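Local coordinates for protein tryptophan synthase alpha chain (Aquifex aeolicus, PDB 2EKC) that probably cleaves indoleglycerol phosphate to indole and glyceraldehyde 3-phosphate, as the alpha subunit of tryptophan synthase, in the last step of tryptophan biosynthesis, at residues V81-L84 with S85-R89; G214-K217 with K218-R222. All blocks are in the same frame, centred on the assembly; numbering follows the deposited sequence.

Interaction 1: V81-L84 with S85-R89; sequences VLEL and SETLR
Leu84 and Leu88 sit one helical turn apart and run side by side, their side chains pointing the same way. Leu88 can be followed outward from the backbone: its CB rests 3.6 Å from Leu84 O, its CG comes to 3.3 Å from that same oxygen, and its CD1 meets Leu84 CD2 at 3.4 Å, tighter than usual for two methyl carbons. With CG anti to its carbonyl carbon (chi1 -66°), Leu88 leans back along the helix over the Leu84 carbonyl, which also accepts the Leu88 N-H. On the polar side, Glu83 O takes two bonds from Thr87, one from N and one from OG1 at 2.9 Å, arriving from opposite faces of the carbonyl plane; the hydroxyl thus donates to the carbonyl one turn back. Nearby, Glu83 OE1 lies 3.6 Å from Glu86 OE2 with the carboxylate planes 76° apart; this like-charge approach is probably eased by Lys121, which forms a salt bridge with Glu86 OE1. Helix 78-91 lays its apolar side against the barrel and the adjoining helix 30-42: Leu84 and Leu88 both touch Phe37, Leu88 also reaches Leu48 and Phe97, and Val81 packs on Ile50 and Leu99 of strands 47-51 and 97-100.

Interaction 2: G214-K217 with K218-R222; sequences GVSK and KEHAR
The His220 imidazole carries Lys217 on one face, with CB 3.5 Å above the plane over the ring centre, a CH-pi contact 9° off the ring normal. Val215 CA lies at the ring's edge, in its plane. Beyond CB the Lys217 chain leaves the face past the NE2 and CE1 corner, its CD 3.1 Å from His220 NE2, while Ser216 OG stands 3.5 Å from His220 CE1. His220 ND1 accepts the N-H of Ser216 at 3.1 Å, the donor tilted 28° out of the ring plane. The chi1 of His220, -56°, sets CG anti to the carbonyl carbon and swings the ring back over the incoming loop; His220 CB lies 3.9 Å from Val215 CG1. With an alanine in place of His220, the Ser216 N-H is likely to lose this acceptor and the Lys217 chain the ring face it rests on. Lys217 occupies the N-cap position, and its carbonyl takes the first helical bond, from Ala221 N at 3.2 Å, plus a weak one from His220 N. The arrangement is a helix start in which a first-turn side chain bonds back to the preceding loop, here at the beta-alpha turn between strand 209-212 and helix 218-225 of the TIM barrel.

Overall arrangement
From the N terminus, the chain first runs through strands 18-24 and 47-51 of the eight-stranded parallel barrel before reaching interaction 1, within helix 78-91, which leads on to strand 97-100. Interaction 1 closes no loop, being a single continuous helical run. Three more strands with their helices follow before strand 209-212, and interaction 2 then closes the short turn into helix 218-225, ahead of the last strand, 230-233. The two are in series, neither nested nor crossing, with centres 28 Å apart and nearest atoms about 19 Å apart. Interaction 1 thus belongs to the body of an outer helix, interaction 2 to a strand-to-helix connection later in the same barrel.

Interaction 1: V81-L84 with S85-R89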
# COMPACT_ATOMS: atom_id res chain seq x y z
N VAL A 81 3.98 9.61 -11.95
CA VAL A 81 3.83 8.50 -11.03
C VAL A 81 4.19 7.18 -11.70
O VAL A 81 4.91 6.37 -11.13
CB VAL A 81 2.37 8.39 -10.51
CG1 VAL A 81 2.21 7.11 -9.69
CG2 VAL A 81 2.04 9.61 -9.64
N LEU A 82 3.70 6.98 -12.92
CA LEU A 82 3.99 5.74 -13.64
C LEU A 82 5.44 5.67 -14.12
O LEU A 82 5.99 4.58 -14.26
CB LEU A 82 3.02 5.56 -14.81
CG LEU A 82 1.55 5.37 -14.42
CD1 LEU A 82 0.73 5.04 -15.65
CD2 LEU A 82 1.42 4.25 -13.38
N GLU A 83 6.05 6.82 -14.39
CA GLU A 83 7.44 6.85 -14.82
C GLU A 83 8.30 6.34 -13.67
O GLU A 83 9.26 5.59 -13.88
CB GLU A 83 7.86 8.28 -15.20
CG GLU A 83 9.36 8.45 -15.48
CD GLU A 83 9.83 7.72 -16.73
OE1 GLU A 83 9.69 6.48 -16.80
OE2 GLU A 83 10.35 8.39 -17.65
N LEU A 84 7.95 6.75 -12.45
CA LEU A 84 8.68 6.32 -11.26
C LEU A 84 8.49 4.82 -11.04
O LEU A 84 9.42 4.11 -10.69
CB LEU A 84 8.20 7.11 -10.03
CG LEU A 84 8.85 6.77 -8.68
CD1 LEU A 84 8.86 8.00 -7.79
CD2 LEU A 84 8.09 5.62 -8.01
N SER A 85 7.27 4.33 -11.26
CA SER A 85 6.98 2.91 -11.11
C SER A 85 7.83 2.12 -12.12
O SER A 85 8.49 1.14 -11.77
CB SER A 85 5.50 2.62 -11.38
OG SER A 85 5.25 1.22 -11.47
N GLU A 86 7.82 2.56 -13.37
CA GLU A 86 8.60 1.88 -14.41
C GLU A 86 10.09 1.88 -14.05
O GLU A 86 10.77 0.87 -14.21
CB GLU A 86 8.38 2.56 -15.76
CG GLU A 86 9.20 1.96 -16.90
CD GLU A 86 8.99 2.67 -18.22
OE1 GLU A 86 7.91 2.51 -18.82
OE2 GLU A 86 9.91 3.40 -18.65
N THR A 87 10.59 3.01 -13.56
CA THR A 87 11.99 3.12 -13.19
C THR A 87 12.36 2.14 -12.08
O THR A 87 13.39 1.46 -12.15
CB THR A 87 12.32 4.55 -12.74
OG1 THR A 87 12.15 5.45 -13.84
CG2 THR A 87 13.76 4.64 -12.24
N LEU A 88 11.52 2.05 -11.05
CA LEU A 88 11.78 1.15 -9.93
C LEU A 88 11.59 -0.31 -10.32
O LEU A 88 12.31 -1.19 -9.84
CB LEU A 88 10.85 1.49 -8.75
CG LEU A 88 11.05 2.85 -8.08
CD1 LEU A 88 10.03 3.01 -6.98
CD2 LEU A 88 12.47 2.96 -7.52
N ARG A 89 10.63 -0.57 -11.20
CA ARG A 89 10.35 -1.93 -11.65
C ARG A 89 11.58 -2.58 -12.28
O ARG A 89 11.81 -3.78 -12.12
CB ARG A 89 9.20 -1.92 -12.66
CG ARG A 89 8.92 -3.29 -13.28
CD ARG A 89 8.73 -4.35 -12.21
NE ARG A 89 7.48 -4.17 -11.47
CZ ARG A 89 7.34 -4.44 -10.18
NH1 ARG A 89 8.37 -4.90 -9.47
NH2 ARG A 89 6.16 -4.28 -9.59

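Interaction 2: G214-K217 with K218-R222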
# COMPACT_ATOMS: atom_id res chain seq x y z
N GLY A 214 -0.72 3.92 12.42
CA GLY A 214 -0.12 3.92 13.74
C GLY A 214 1.14 3.09 13.91
O GLY A 214 1.48 2.71 15.03
N VAL A 215 1.84 2.81 12.82
CA VAL A 215 3.08 2.03 12.90
C VAL A 215 4.27 2.95 12.67
O VAL A 215 4.35 3.62 11.65
CB VAL A 215 3.11 0.90 11.86
CG1 VAL A 215 4.33 0.02 12.09
CG2 VAL A 215 1.83 0.08 11.93
N SER A 216 5.20 2.97 13.62
CA SER A 216 6.38 3.82 13.50
C SER A 216 7.56 3.31 14.31
O SER A 216 8.63 3.92 14.30
CB SER A 216 6.04 5.25 13.94
OG SER A 216 5.59 5.27 15.28
N LYS A 217 7.37 2.20 15.01
CA LYS A 217 8.43 1.63 15.84
C LYS A 217 8.53 0.13 15.64
O LYS A 217 7.54 -0.54 15.35
CB LYS A 217 8.15 1.93 17.31
CG LYS A 217 8.13 3.41 17.66
CD LYS A 217 7.37 3.68 18.95
CE LYS A 217 7.95 2.91 20.13
NZ LYS A 217 7.17 3.17 21.37
N LYS A 218 9.74 -0.41 15.80
CA LYS A 218 9.97 -1.84 15.65
C LYS A 218 8.99 -2.63 16.51
O LYS A 218 8.48 -3.67 16.08
CB LYS A 218 11.40 -2.17 16.05
CG LYS A 218 11.72 -3.66 16.05
CD LYS A 218 13.14 -3.89 16.54
CE LYS A 218 13.40 -5.36 16.80
NZ LYS A 218 14.78 -5.57 17.34
N GLU A 219 8.73 -2.13 17.71
CA GLU A 219 7.80 -2.78 18.63
C GLU A 219 6.42 -2.91 18.02
O GLU A 219 5.73 -3.91 18.21
CB GLU A 219 7.70 -1.98 19.94
CG GLU A 219 8.88 -2.14 20.89
CD GLU A 219 10.21 -1.81 20.25
OE1 GLU A 219 10.34 -0.71 19.66
OE2 GLU A 219 11.14 -2.65 20.33
N HIS A 220 6.01 -1.88 17.28
CA HIS A 220 4.70 -1.87 16.63
C HIS A 220 4.63 -2.98 15.59
O HIS A 220 3.65 -3.72 15.52
CB HIS A 220 4.44 -0.52 15.95
CG HIS A 220 4.54 0.66 16.86
ND1 HIS A 220 4.36 1.95 16.42
CD2 HIS A 220 4.81 0.75 18.19
CE1 HIS A 220 4.52 2.79 17.43
NE2 HIS A 220 4.79 2.08 18.51
N ALA A 221 5.68 -3.08 14.78
CA ALA A 221 5.75 -4.09 13.74
C ALA A 221 5.67 -5.49 14.35
O ALA A 221 4.91 -6.33 13.88
CB ALA A 221 7.04 -3.94 12.95
N ARG A 222 6.46 -5.71 15.39
CA ARG A 222 6.49 -7.00 16.08
C ARG A 222 5.10 -7.36 16.61
O ARG A 222 4.62 -8.47 16.41
CB ARG A 222 7.51 -6.95 17.22
CG ARG A 222 7.54 -8.21 18.08
CD ARG A 222 7.96 -9.43 17.28
NE ARG A 222 9.37 -9.39 16.90
CZ ARG A 222 9.95 -10.27 16.09
NH1 ARG A 222 9.24 -11.25 15.56
NH2 ARG A 222 11.24 -10.16 15.80